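2-hydroxyisocaproyl-CoA dehydratase activator (Clostridium difficile, PDB 4EHU) hydrolyses ATP to drive transfer of one electron from its [4Fe-4S] cluster to (R)-2-hydroxyisocaproyl-CoA dehydratase, activating that enzyme for the reductive branch of leucine fermentation. Local coordinates at residues Gly15-Leu18 against Ile24-Ser27; Gly66-Asn69 against Lys75-Ser78; Ile77-Cys82 against Asp104-Lys109; Ile98-Gln103 against Lys195-Leu200; Ile160-Thr165 against Glu169-Ser174. One frame throughout, in Å; residues are numbered along the deposited sequence. Where two conformers were deposited one is given.

Interaction 1 of 5, residues Gly15-Leu18 against Ile24-Ser27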
# COMPACT_ATOMS: atom_id res chain seq x y z
N GLY A 15 -22.44 -17.29 -0.06
CA GLY A 15 -23.79 -17.61 -0.51
C GLY A 15 -24.73 -17.90 0.64
O GLY A 15 -24.32 -18.43 1.67
N VAL A 16 -25.99 -17.54 0.47
CA VAL A 16 -27.03 -17.83 1.46
C VAL A 16 -28.27 -18.31 0.72
O VAL A 16 -28.61 -17.72 -0.31
CB VAL A 16 -27.42 -16.56 2.26
CG1 VAL A 16 -28.68 -16.80 3.05
CG2 VAL A 16 -26.25 -16.13 3.19
N ILE A 17 -28.90 -19.37 1.21
CA ILE A 17 -30.25 -19.72 0.79
C ILE A 17 -31.19 -19.37 1.93
O ILE A 17 -30.99 -19.78 3.08
CB ILE A 17 -30.40 -21.23 0.44
CG1 ILE A 17 -29.54 -21.58 -0.77
CG2 ILE A 17 -31.87 -21.56 0.16
CD1 ILE A 17 -29.64 -23.03 -1.21
N LEU A 18 -32.21 -18.58 1.60
CA LEU A 18 -33.16 -18.07 2.57
C LEU A 18 -34.55 -18.64 2.27
O LEU A 18 -34.98 -18.66 1.12
CB LEU A 18 -33.20 -16.54 2.48
CG LEU A 18 -34.05 -15.74 3.47
CD1 LEU A 18 -33.43 -15.77 4.87
CD2 LEU A 18 -34.15 -14.31 2.98
N ILE A 24 -32.55 -18.58 7.33
CA ILE A 24 -31.35 -19.03 6.64
C ILE A 24 -31.26 -20.54 6.75
O ILE A 24 -31.05 -21.06 7.84
CB ILE A 24 -30.08 -18.42 7.25
CG1 ILE A 24 -30.12 -16.89 7.19
CG2 ILE A 24 -28.84 -18.94 6.54
CD1 ILE A 24 -28.91 -16.21 7.81
N VAL A 25 -31.42 -21.25 5.64
CA VAL A 25 -31.36 -22.71 5.66
C VAL A 25 -30.00 -23.21 5.19
O VAL A 25 -29.68 -24.39 5.33
CB VAL A 25 -32.50 -23.36 4.82
CG1 VAL A 25 -33.86 -23.03 5.43
CG2 VAL A 25 -32.44 -22.94 3.35
N ALA A 26 -29.17 -22.31 4.66
CA ALA A 26 -27.84 -22.68 4.21
C ALA A 26 -26.98 -21.45 3.98
O ALA A 26 -27.47 -20.39 3.59
CB ALA A 26 -27.91 -23.52 2.93
N SER A 27 -25.69 -21.60 4.23
CA SER A 27 -24.74 -20.55 3.94
C SER A 27 -23.40 -21.20 3.67
O SER A 27 -23.15 -22.33 4.06
CB SER A 27 -24.63 -19.59 5.11
OG SER A 27 -24.07 -20.25 6.24

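Interaction 2 of 5, residues Gly66-Asn69 against Lys75-Ser78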
# COMPACT_ATOMS: atom_id res chain seq x y z
N GLY A 66 -17.55 -8.78 -7.91
CA GLY A 66 -17.71 -9.64 -9.08
C GLY A 66 -19.12 -9.75 -9.65
O GLY A 66 -19.35 -10.55 -10.56
N ARG A 67 -20.05 -8.95 -9.15
CA ARG A 67 -21.46 -9.15 -9.47
C ARG A 67 -21.76 -9.06 -10.96
O ARG A 67 -22.63 -9.76 -11.46
CB ARG A 67 -22.32 -8.12 -8.73
CG ARG A 67 -22.07 -6.72 -9.19
CD ARG A 67 -22.76 -5.68 -8.33
NE ARG A 67 -22.52 -4.36 -8.88
CZ ARG A 67 -21.37 -3.70 -8.76
NH1 ARG A 67 -20.36 -4.22 -8.08
NH2 ARG A 67 -21.24 -2.50 -9.32
N MET A 68 -21.06 -8.19 -11.68
CA MET A 68 -21.39 -8.00 -13.10
C MET A 68 -20.78 -9.11 -13.97
O MET A 68 -21.21 -9.33 -15.11
CB MET A 68 -20.95 -6.62 -13.59
CG MET A 68 -21.63 -5.46 -12.85
SD MET A 68 -23.44 -5.57 -12.79
CE MET A 68 -23.83 -5.62 -14.54
N ASN A 69 -19.78 -9.79 -13.43
CA ASN A 69 -19.17 -10.96 -14.07
C ASN A 69 -20.06 -12.19 -13.95
O ASN A 69 -19.79 -13.22 -14.57
CB ASN A 69 -17.81 -11.28 -13.43
CG ASN A 69 -16.81 -10.13 -13.54
OD1 ASN A 69 -16.89 -9.31 -14.45
ND2 ASN A 69 -15.87 -10.08 -12.61
N LYS A 75 -31.11 -10.31 -10.39
CA LYS A 75 -30.65 -8.94 -10.24
C LYS A 75 -29.21 -8.96 -9.78
O LYS A 75 -28.76 -9.90 -9.11
CB LYS A 75 -31.49 -8.17 -9.21
CG LYS A 75 -32.94 -7.96 -9.57
CD LYS A 75 -33.09 -6.93 -10.67
CE LYS A 75 -34.55 -6.84 -11.11
NZ LYS A 75 -34.76 -5.83 -12.18
N GLN A 76 -28.47 -7.93 -10.16
CA GLN A 76 -27.17 -7.66 -9.58
C GLN A 76 -27.30 -6.36 -8.81
O GLN A 76 -27.67 -5.35 -9.38
CB GLN A 76 -26.13 -7.51 -10.69
CG GLN A 76 -26.02 -8.73 -11.57
CD GLN A 76 -25.76 -8.38 -13.02
OE1 GLN A 76 -26.33 -7.43 -13.55
NE2 GLN A 76 -24.89 -9.15 -13.66
N ILE A 77 -26.98 -6.38 -7.52
CA ILE A 77 -27.28 -5.22 -6.67
C ILE A 77 -26.06 -4.79 -5.90
O ILE A 77 -25.28 -5.63 -5.48
CB ILE A 77 -28.44 -5.52 -5.69
CG1 ILE A 77 -29.74 -5.80 -6.46
CG2 ILE A 77 -28.68 -4.35 -4.75
CD1 ILE A 77 -30.87 -6.30 -5.56
N SER A 78 -25.92 -3.49 -5.73
CA SER A 78 -24.84 -2.89 -4.92
C SER A 78 -24.60 -3.59 -3.57
O SER A 78 -25.55 -3.91 -2.83
CB SER A 78 -25.20 -1.43 -4.66
OG SER A 78 -24.37 -0.85 -3.66
O HOH W 1 -25.31 -3.66 -9.30

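Interaction 3 of 5, residues Ile77-Cys82 against Asp104-Lys109. With ANP (phosphoaminophosphonic acid-adenylate ester), chain D.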
# COMPACT_ATOMS: atom_id res chain seq x y z
N ILE A 77 -26.98 -6.38 -7.52
CA ILE A 77 -27.28 -5.22 -6.67
C ILE A 77 -26.06 -4.79 -5.90
O ILE A 77 -25.28 -5.63 -5.48
CB ILE A 77 -28.44 -5.52 -5.69
CG1 ILE A 77 -29.74 -5.80 -6.46
CG2 ILE A 77 -28.68 -4.35 -4.75
CD1 ILE A 77 -30.87 -6.30 -5.56
N SER A 78 -25.92 -3.49 -5.73
CA SER A 78 -24.84 -2.89 -4.92
C SER A 78 -24.60 -3.59 -3.57
O SER A 78 -25.55 -3.91 -2.83
CB SER A 78 -25.20 -1.43 -4.66
OG SER A 78 -24.37 -0.85 -3.66
N GLU A 79 -23.33 -3.79 -3.22
CA GLU A 79 -23.02 -4.39 -1.92
C GLU A 79 -23.26 -3.42 -0.78
O GLU A 79 -23.38 -3.85 0.38
CB GLU A 79 -21.58 -4.92 -1.88
CG GLU A 79 -20.51 -3.86 -1.82
CD GLU A 79 -19.19 -4.34 -2.39
OE1 GLU A 79 -18.22 -4.47 -1.60
OE2 GLU A 79 -19.10 -4.54 -3.63
N LEU A 80 -23.36 -2.12 -1.05
CA LEU A 80 -23.73 -1.20 0.02
C LEU A 80 -25.16 -1.51 0.42
O LEU A 80 -25.49 -1.61 1.61
CB LEU A 80 -23.66 0.27 -0.40
CG LEU A 80 -22.28 0.89 -0.59
CD1 LEU A 80 -21.40 0.07 -1.52
CD2 LEU A 80 -22.42 2.33 -1.11
N SER A 81 -26.02 -1.66 -0.58
CA SER A 81 -27.42 -1.98 -0.28
C SER A 81 -27.55 -3.36 0.36
O SER A 81 -28.33 -3.55 1.31
CB SER A 81 -28.26 -1.96 -1.56
OG SER A 81 -28.13 -0.69 -2.18
N CYS A 82 -26.80 -4.32 -0.15
CA CYS A 82 -26.93 -5.68 0.36
C CYS A 82 -26.41 -5.78 1.80
O CYS A 82 -27.06 -6.41 2.62
CB CYS A 82 -26.25 -6.69 -0.54
SG CYS A 82 -27.15 -6.93 -2.12
N ASP A 104 -11.11 -3.64 0.33
CA ASP A 104 -11.48 -2.30 0.76
C ASP A 104 -12.23 -2.31 2.08
O ASP A 104 -12.69 -3.35 2.52
CB ASP A 104 -12.22 -1.49 -0.33
CG ASP A 104 -13.61 -2.05 -0.69
OD1 ASP A 104 -14.46 -2.18 0.22
OD2 ASP A 104 -13.84 -2.32 -1.90
N ALA A 105 -12.31 -1.15 2.71
CA ALA A 105 -13.08 -1.01 3.93
C ALA A 105 -14.10 0.06 3.66
O ALA A 105 -13.77 1.12 3.10
CB ALA A 105 -12.19 -0.58 5.08
N LYS A 106 -15.34 -0.25 3.99
CA LYS A 106 -16.44 0.64 3.72
C LYS A 106 -17.10 1.04 5.01
O LYS A 106 -17.32 0.20 5.88
CB LYS A 106 -17.47 -0.08 2.84
CG LYS A 106 -16.97 -0.39 1.43
CD LYS A 106 -18.06 -1.17 0.67
CE LYS A 106 -17.85 -1.04 -0.84
NZ LYS A 106 -16.75 -1.91 -1.34
N VAL A 107 -17.43 2.32 5.13
CA VAL A 107 -18.20 2.77 6.27
C VAL A 107 -19.48 3.43 5.81
O VAL A 107 -19.46 4.40 5.03
CB VAL A 107 -17.41 3.74 7.16
CG1 VAL A 107 -18.25 4.18 8.34
CG2 VAL A 107 -16.13 3.07 7.64
N LEU A 108 -20.60 2.87 6.26
CA LEU A 108 -21.92 3.31 5.84
C LEU A 108 -22.59 3.97 7.01
O LEU A 108 -22.61 3.40 8.14
CB LEU A 108 -22.78 2.10 5.43
CG LEU A 108 -22.48 1.40 4.11
CD1 LEU A 108 -21.14 0.67 4.14
CD2 LEU A 108 -23.64 0.40 3.82
N LYS A 109 -23.17 5.12 6.77
CA LYS A 109 -24.05 5.74 7.75
C LYS A 109 -25.46 5.61 7.22
O LYS A 109 -25.73 5.94 6.07
CB LYS A 109 -23.69 7.21 7.98
CG LYS A 109 -24.68 7.94 8.86
CD LYS A 109 -24.23 9.36 9.16
CE LYS A 109 -24.65 9.81 10.55
NZ LYS A 109 -23.54 9.67 11.53
PG ANP D . -14.14 -6.82 -0.72
O1G ANP D . -14.32 -6.82 -2.23
O2G ANP D . -15.47 -6.60 -0.04
O3G ANP D . -13.09 -5.89 -0.25
PB ANP D . -14.45 -9.69 0.19
O1B ANP D . -14.15 -10.94 -0.60
O2B ANP D . -15.93 -9.36 0.39
N3B ANP D . -13.52 -8.40 -0.46
PA ANP D . -14.51 -10.66 2.93
O1A ANP D . -14.99 -11.99 2.46
O2A ANP D . -15.45 -9.67 3.59
O3A ANP D . -13.83 -9.88 1.68
O5' ANP D . -13.23 -10.80 3.89
C5' ANP D . -12.03 -11.40 3.41
C4' ANP D . -11.05 -11.54 4.57
O4' ANP D . -11.55 -11.78 5.87
C3' ANP D . -9.58 -11.92 4.44
O3' ANP D . -8.84 -10.90 3.76
C2' ANP D . -9.17 -12.16 5.90
O2' ANP D . -8.31 -11.12 6.40
C1' ANP D . -10.46 -12.18 6.72
N9 ANP D . -10.82 -13.51 7.23
C8 ANP D . -11.33 -14.54 6.52
N7 ANP D . -11.59 -15.60 7.33
C5 ANP D . -11.25 -15.22 8.58
C6 ANP D . -11.28 -15.83 9.91
N6 ANP D . -11.72 -17.10 10.05
N1 ANP D . -10.85 -15.09 10.96
C2 ANP D . -10.41 -13.82 10.83
N3 ANP D . -10.35 -13.20 9.64
C4 ANP D . -10.76 -13.84 8.51

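Interaction 4 of 5, residues Ile98-Gln103 against Lys195-Leu200. With ANP (phosphoaminophosphonic acid-adenylate ester), chain D.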
# COMPACT_ATOMS: atom_id res chain seq x y z
N ILE A 98 -19.59 -0.93 9.43
CA ILE A 98 -18.21 -0.96 9.03
C ILE A 98 -17.96 -2.29 8.38
O ILE A 98 -17.98 -3.32 9.05
CB ILE A 98 -17.28 -0.83 10.26
CG1 ILE A 98 -17.61 0.46 11.01
CG2 ILE A 98 -15.80 -0.84 9.82
CD1 ILE A 98 -17.01 0.49 12.49
N ASP A 99 -17.72 -2.28 7.07
CA ASP A 99 -17.49 -3.50 6.32
C ASP A 99 -16.01 -3.57 5.97
O ASP A 99 -15.55 -2.88 5.08
CB ASP A 99 -18.33 -3.49 5.03
CG ASP A 99 -17.85 -4.48 3.98
OD1 ASP A 99 -17.36 -5.56 4.35
OD2 ASP A 99 -17.97 -4.17 2.75
N ILE A 100 -15.26 -4.41 6.68
CA ILE A 100 -13.86 -4.57 6.32
C ILE A 100 -13.69 -5.86 5.54
O ILE A 100 -13.86 -6.94 6.09
CB ILE A 100 -12.94 -4.58 7.56
CG1 ILE A 100 -13.20 -3.33 8.41
CG2 ILE A 100 -11.49 -4.62 7.07
CD1 ILE A 100 -12.37 -3.30 9.79
N GLY A 101 -13.39 -5.72 4.24
CA GLY A 101 -13.22 -6.87 3.37
C GLY A 101 -11.75 -7.09 3.02
O GLY A 101 -10.86 -6.55 3.68
N GLY A 102 -11.52 -7.88 1.98
CA GLY A 102 -10.19 -8.23 1.54
C GLY A 102 -9.48 -7.18 0.71
O GLY A 102 -8.25 -7.19 0.65
N GLN A 103 -10.21 -6.27 0.08
CA GLN A 103 -9.53 -5.22 -0.69
C GLN A 103 -9.98 -3.79 -0.36
O GLN A 103 -9.30 -2.83 -0.74
CB GLN A 103 -9.65 -5.46 -2.20
CG GLN A 103 -10.99 -5.08 -2.81
CD GLN A 103 -10.96 -5.15 -4.35
OE1 GLN A 103 -9.96 -5.56 -4.94
NE2 GLN A 103 -12.05 -4.75 -4.98
N LYS A 195 -6.68 1.79 13.48
CA LYS A 195 -6.44 3.23 13.35
C LYS A 195 -6.86 3.72 11.98
O LYS A 195 -7.45 4.78 11.85
CB LYS A 195 -4.98 3.57 13.59
CG LYS A 195 -4.67 3.53 15.09
CD LYS A 195 -3.32 4.10 15.44
CE LYS A 195 -3.15 4.18 16.97
NZ LYS A 195 -4.21 5.00 17.65
N ARG A 196 -6.57 2.94 10.95
CA ARG A 196 -6.88 3.40 9.60
C ARG A 196 -8.38 3.40 9.30
O ARG A 196 -8.89 4.31 8.63
CB ARG A 196 -6.14 2.55 8.58
CG ARG A 196 -6.43 2.96 7.17
CD ARG A 196 -5.37 2.46 6.23
NE ARG A 196 -5.84 2.62 4.86
CZ ARG A 196 -5.85 3.78 4.22
NH1 ARG A 196 -5.40 4.88 4.81
NH2 ARG A 196 -6.32 3.85 2.98
N VAL A 197 -9.10 2.39 9.79
CA VAL A 197 -10.54 2.32 9.55
C VAL A 197 -11.26 3.25 10.52
O VAL A 197 -12.21 3.92 10.14
CB VAL A 197 -11.03 0.89 9.67
CG1 VAL A 197 -12.55 0.81 9.44
CG2 VAL A 197 -10.30 0.03 8.63
N SER A 198 -10.76 3.37 11.76
CA SER A 198 -11.42 4.27 12.70
C SER A 198 -11.38 5.73 12.25
O SER A 198 -12.27 6.49 12.58
CB SER A 198 -10.85 4.15 14.13
OG SER A 198 -9.52 4.57 14.18
N SER A 199 -10.36 6.12 11.48
CA SER A 199 -10.29 7.47 10.98
C SER A 199 -11.48 7.73 10.05
O SER A 199 -12.06 8.82 10.05
CB SER A 199 -8.98 7.70 10.23
OG SER A 199 -8.97 8.96 9.58
N LEU A 200 -11.85 6.73 9.25
CA LEU A 200 -13.01 6.87 8.37
C LEU A 200 -14.28 7.01 9.19
O LEU A 200 -15.13 7.87 8.93
CB LEU A 200 -13.19 5.66 7.45
CG LEU A 200 -12.06 5.30 6.51
CD1 LEU A 200 -12.54 4.14 5.65
CD2 LEU A 200 -11.69 6.51 5.65
PG ANP D . -14.14 -6.82 -0.72
O1G ANP D . -14.32 -6.82 -2.23
O2G ANP D . -15.47 -6.60 -0.04
O3G ANP D . -13.09 -5.89 -0.25
PB ANP D . -14.45 -9.69 0.19
O1B ANP D . -14.15 -10.94 -0.60
O2B ANP D . -15.93 -9.36 0.39
N3B ANP D . -13.52 -8.40 -0.46
PA ANP D . -14.51 -10.66 2.93
O1A ANP D . -14.99 -11.99 2.46
O2A ANP D . -15.45 -9.67 3.59
O3A ANP D . -13.83 -9.88 1.68
O5' ANP D . -13.23 -10.80 3.89
C5' ANP D . -12.03 -11.40 3.41
C4' ANP D . -11.05 -11.54 4.57
O4' ANP D . -11.55 -11.78 5.87
C3' ANP D . -9.58 -11.92 4.44
O3' ANP D . -8.84 -10.90 3.76
C2' ANP D . -9.17 -12.16 5.90
O2' ANP D . -8.31 -11.12 6.40
C1' ANP D . -10.46 -12.18 6.72
N9 ANP D . -10.82 -13.51 7.23
C8 ANP D . -11.33 -14.54 6.52
N7 ANP D . -11.59 -15.60 7.33
C5 ANP D . -11.25 -15.22 8.58
C6 ANP D . -11.28 -15.83 9.91
N6 ANP D . -11.72 -17.10 10.05
N1 ANP D . -10.85 -15.09 10.96
C2 ANP D . -10.41 -13.82 10.83
N3 ANP D . -10.35 -13.20 9.64
C4 ANP D . -10.76 -13.84 8.51

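Interaction 5 of 5, residues Ile160-Thr165 against Glu169-Ser174. With SF4 (iron/sulfur cluster), chain C.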
# COMPACT_ATOMS: atom_id res chain seq x y z
N ILE A 160 3.96 0.08 15.64
CA ILE A 160 4.21 0.06 14.20
C ILE A 160 4.01 1.49 13.75
O ILE A 160 2.91 2.02 13.86
CB ILE A 160 3.25 -0.85 13.45
CG1 ILE A 160 3.38 -2.30 13.94
CG2 ILE A 160 3.49 -0.77 11.94
CD1 ILE A 160 2.49 -3.27 13.22
N SER A 161 5.09 2.10 13.28
CA SER A 161 5.12 3.51 12.95
C SER A 161 4.45 3.72 11.59
O SER A 161 3.67 4.65 11.39
CB SER A 161 6.56 4.00 12.84
OG SER A 161 6.59 5.37 12.51
N SER A 162 4.76 2.82 10.68
CA SER A 162 4.32 2.93 9.28
C SER A 162 2.84 2.66 9.15
O SER A 162 2.30 1.77 9.80
CB SER A 162 5.07 1.91 8.42
OG SER A 162 6.46 2.15 8.43
N THR A 163 2.19 3.40 8.26
CA THR A 163 0.81 3.10 7.95
C THR A 163 0.71 2.28 6.65
O THR A 163 -0.32 1.67 6.41
CB THR A 163 -0.03 4.39 7.76
OG1 THR A 163 0.66 5.29 6.89
CG2 THR A 163 -0.25 5.08 9.09
N CYS A 164 1.79 2.24 5.87
CA CYS A 164 1.82 1.50 4.61
C CYS A 164 2.04 0.01 4.89
O CYS A 164 2.86 -0.36 5.73
CB CYS A 164 2.97 2.04 3.76
SG CYS A 164 3.41 1.06 2.29
N THR A 165 1.30 -0.84 4.19
CA THR A 165 1.47 -2.29 4.33
C THR A 165 2.93 -2.72 4.11
O THR A 165 3.46 -3.56 4.86
CB THR A 165 0.59 -3.05 3.32
OG1 THR A 165 -0.78 -2.65 3.46
CG2 THR A 165 0.73 -4.55 3.50
N GLU A 169 5.33 -4.15 6.99
CA GLU A 169 5.87 -5.51 6.92
C GLU A 169 7.34 -5.54 7.35
O GLU A 169 7.76 -6.45 8.07
CB GLU A 169 5.73 -6.05 5.50
CG GLU A 169 6.52 -7.33 5.28
CD GLU A 169 6.17 -8.02 3.97
OE1 GLU A 169 5.52 -7.40 3.12
OE2 GLU A 169 6.54 -9.20 3.80
N SER A 170 8.12 -4.58 6.90
CA SER A 170 9.52 -4.51 7.34
C SER A 170 9.64 -4.32 8.86
O SER A 170 10.53 -4.89 9.49
CB SER A 170 10.24 -3.38 6.63
OG SER A 170 10.37 -3.69 5.26
N GLU A 171 8.75 -3.52 9.45
CA GLU A 171 8.80 -3.36 10.92
C GLU A 171 8.47 -4.66 11.62
O GLU A 171 9.08 -4.97 12.63
CB GLU A 171 7.84 -2.26 11.42
CG GLU A 171 8.24 -0.88 10.93
CD GLU A 171 7.36 0.23 11.50
OE1 GLU A 171 7.28 0.35 12.74
OE2 GLU A 171 6.76 0.96 10.70
N VAL A 172 7.50 -5.41 11.09
CA VAL A 172 7.08 -6.67 11.70
C VAL A 172 8.20 -7.70 11.58
O VAL A 172 8.49 -8.42 12.53
CB VAL A 172 5.76 -7.18 11.06
CG1 VAL A 172 5.48 -8.63 11.45
CG2 VAL A 172 4.60 -6.29 11.47
N ILE A 173 8.86 -7.74 10.43
CA ILE A 173 10.04 -8.59 10.27
C ILE A 173 11.09 -8.24 11.32
O ILE A 173 11.70 -9.13 11.91
CB ILE A 173 10.61 -8.47 8.85
CG1 ILE A 173 9.63 -9.13 7.88
CG2 ILE A 173 12.00 -9.14 8.76
CD1 ILE A 173 10.00 -8.94 6.42
N SER A 174 11.30 -6.96 11.57
CA SER A 174 12.29 -6.54 12.56
C SER A 174 11.89 -6.95 13.96
O SER A 174 12.73 -7.35 14.77
CB SER A 174 12.50 -5.03 12.50
OG SER A 174 13.17 -4.70 11.30
FE1 SF4 C . 1.39 1.19 1.10
FE2 SF4 C . -0.17 0.42 -0.88
FE3 SF4 C . 0.76 2.97 -0.67
FE4 SF4 C . -1.23 1.91 0.99
S1 SF4 C . -1.27 2.29 -1.19
S2 SF4 C . 0.52 3.11 1.55
S3 SF4 C . -0.41 -0.14 1.28
S4 SF4 C . 1.92 1.17 -1.10

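Interaction 1 of 5, residues Gly15-Leu18 against Ile24-Ser27
Ile17 lays its CG2 methyl against the CG2 methyl of Val25, 3.5 Å away, while its CB stands over the methyl of Ala26. One isoleucine thus meets two successive residues of the other strand, Ala26 on its own face of the sheet and Val25 beside it at the bulge, because the antiparallel pairing of 15-18 with 24-27 is interrupted by a classic beta bulge. The carbonyl of Ile17 faces the N-H groups of both bulged residues: Val25 N gives it a bond of 3.0 Å to Ile17 O, and Ala26 N adds a weak one. In return Ile17 N donates to Ala26 O over 3.0 Å. Val25 CG2 lies between its own backbone N and carbonyl carbon (chi1 -64° places CG1 opposite the carbonyl carbon), and from there it touches both the methyl and the carbonyl oxygen of Ile17. On the other face Val16 CG1 reaches Ile24 CG2 at 4.1 Å, and Leu18, its CG turned opposite the backbone N (chi1 -176°), brings CD1 to 4.2 Å from Ile24 CG1. Toward the open end of the hairpin the strands are close in a non-hydrogen-bonded pair, where Ser27 CA makes a CH...O contact of 3.1 Å with Gly15 O. Helix 38-50 covers the Ile17 and Ala26 face through Leu46 and Thr50, and helix 243-261 packs on the Val16, Leu18 and Ile24 face. The contact is therefore a mostly apolar hairpin: aliphatic groups dominate both faces, with Ser27 beside Val16, and the hydrogen bonds between the strands are all main-chain, one oxygen serving the two N-H groups of the bulge.

Interaction 2 of 5, residues Gly66-Asn69 against Lys75-Ser78
Residues 67-69 take helical backbone angles without regular helical bonding, whereas 75-76 run as a short strand, and the two backbones come nearest at Arg67 and Gln76, whose CA atoms are 5.9 Å apart. Gln76 sends its side chain to the turn. Its amide nitrogen NE2 gives a weak, bent bond to Arg67 O at 3.2 Å (127° at the hydrogen), and the same nitrogen also has a hydrogen bond to Tyr70 O, so the carboxamide is tied to two carbonyls of the 66-70 region. The other amide atom, OE1, meets Met68: the CE methyl lies 3.2 Å from Gln76 OE1 and the SD 3.5 Å from it. The thioether crosses the glutamine chain at about a right angle. Bends at chi2 (-52°) and chi3 (-58°) fold the methionine back so that its sulfur and terminal methyl, although CB starts off to one side, lie against the carboxamide. Arg67 runs extended from CG to NE beside the strand, its CD 3.8 Å from Ile77 O. A water links the arginine side chain to the strand backbone, accepting from Arg67 NE at 2.9 Å and donating weakly to Gln76 O. The arginine's NH1 is bound to Gly64 O, and Met68 CG sits over one face of the guanidinium near its rim. Strand 75-76 forms the edge of the first five-stranded sheet, pairing with strand 57-63 through Val62; the 66-69 turn belongs to the loop joining these two strands, and Ser78 then caps helix 79-90, while Tyr251 of helix 243-261 packs against Ile77.

Interaction 3 of 5, residues Ile77-Cys82 against Asp104-Lys109
Glu79 and Lys106 cross at about a right angle, the lysine ammonium standing over the flat of the carboxylate. NZ lies 3.0 Å from Glu79 OE1 and about 70° out of the carboxylate plane, so this salt bridge is made from above the group. Asp104 holds the same nitrogen differently: Lys106 NZ meets Asp104 OD1 at 2.8 Å on its syn side, only 25° out of plane, with a weaker bond to OD2. The lysine turns at its last torsion (chi4 77°), which swings NZ aside from an otherwise extended chain and in between the two acids. Their nearest oxygens, Glu79 OE1 and Asp104 OD1, are 4.8 Å apart, and the shared ammonium probably offsets their mutual repulsion. Leu80 crosses the lysine stem likewise, its CD1 3.8 Å from Lys106 CE, and beyond it Leu108 CD2 packs 3.5 Å from Leu80 O. The network lies beside the nucleotide analogue: Asp104 N donates to the gamma-phosphate oxygen O3G at 3.1 Å, and Glu79 is also close to a bound magnesium ion. Helix 79-90 starts here, Ser78 OG accepting from Leu80 N as its N-cap. The first turn of the helix packs against strand 105-110, which lies between strands 96-100 and 116-122 in the second sheet, with Phe119 of the latter strand against Leu80 and helix 243-261 against Cys82.

Interaction 4 of 5, residues Ile98-Gln103 against Lys195-Leu200
Ile98 opens the contact by setting its CG2 methyl 3.7 Å from Val197 CG1, the two side chains crossing at a slant. With CG1 opposite the carbonyl carbon (chi1 -57°), the branch methyl CG2 is the part of this isoleucine that meets the helix. The side chain of Asp99 turns away from the helix, and its backbone pairs with Lys106 of the neighbouring strand. Ile100 points back to the helix and meets the same valine end to end: CD1, at the tip of its extended chain, is 4.1 Å from Val197 CG2 and equally far from Val197 CG1. The valine therefore fits against two isoleucines on alternate strand positions, and CG1 is shared between them. All three residues are buried, and the contact is purely apolar, made by methyl groups alone; Met226 of helix 220-230 also packs on Ile98 and Val197. After Ile100 the strand gives way to a loop that faces the nucleotide analogue. Gly101, with no side chain, lets the backbone pass close to the phosphates, its CA 3.5 Å from ANP O3A. Gly102 N donates to O3A, the oxygen bridging the alpha and beta phosphates, at 3.1 Å. Gln103 N then gives a straighter bond to the gamma-phosphate oxygen O3G, 2.9 Å long with 161° at the hydrogen, while its CG passes 3.4 Å from that oxygen. The glycine turn between strands 96-100 and 105-110, with ATP-binding Gly102 and Gln103, is the second phosphate-binding hairpin of the actin-type ATPase fold, and helix 182-204 packs behind it.

Interaction 5 of 5, residues Ile160-Thr165 against Glu169-Ser174
Glu171 leaves helix 165-177 at CB, and its CG, opposite the carbonyl carbon (chi1 -65°), starts an extended chain; CB and CG act as a spacer toward loop 160-165, and the close contacts begin at CD. CD comes 4.0 Å from Ile160 CG2, passing the isoleucine at a slant. At the tip, OE1 accepts from Ser161 N at 2.9 Å in a nearly straight bond (169°) on its syn lone pair. OE2 takes two donors: Ser162 N at 2.7 Å, again on the syn lone pair, and Ser162 OG at 2.6 Å, almost in line with the C-O bond. Three bonds thus fix the carboxylate's rotation and tie down two successive loop amides. Ile160 CD1 packs on Val172 CG2 at 4.1 Å, toward helix 182-204. Where the loop joins the helix, Glu169 N bonds to Thr165 O as in an ordinary helical turn. Cys164, the N-cap of this helix, binds an iron of the cluster through SG at 2.3 Å, and Thr165 OG1 lies 3.3 Å from the cluster sulfide S3. The second subunit packs Lys124 on Cys164. The loop carrying the cluster ligand Cys164 is held by a glutamate of the following helix, at the [4Fe-4S] site of the dimer interface.

In the fold
Interactions 1 and 2 both reach the first five-stranded sheet, their centres 18 Å apart. Interaction 2 runs straight on into interaction 3 through Ile77 and Ser78, as strand 75-76 leads into helix 79-90. Interactions 3 and 4 touch directly, with centres 12 Å apart: they meet in the second sheet, where strands 96-100 and 105-110 are neighbours, and Ala105 packs on Val197. Both reach the nucleotide analogue, interaction 3 at the gamma-phosphate, interaction 4 there and at the alpha-beta bridging oxygen. Interaction 5, at the cluster, has its centre 18 Å from that of interaction 4, the nearest atoms about 5 Å apart; the side chain of Thr165, beside the cluster, is about 11 Å from the nucleotide.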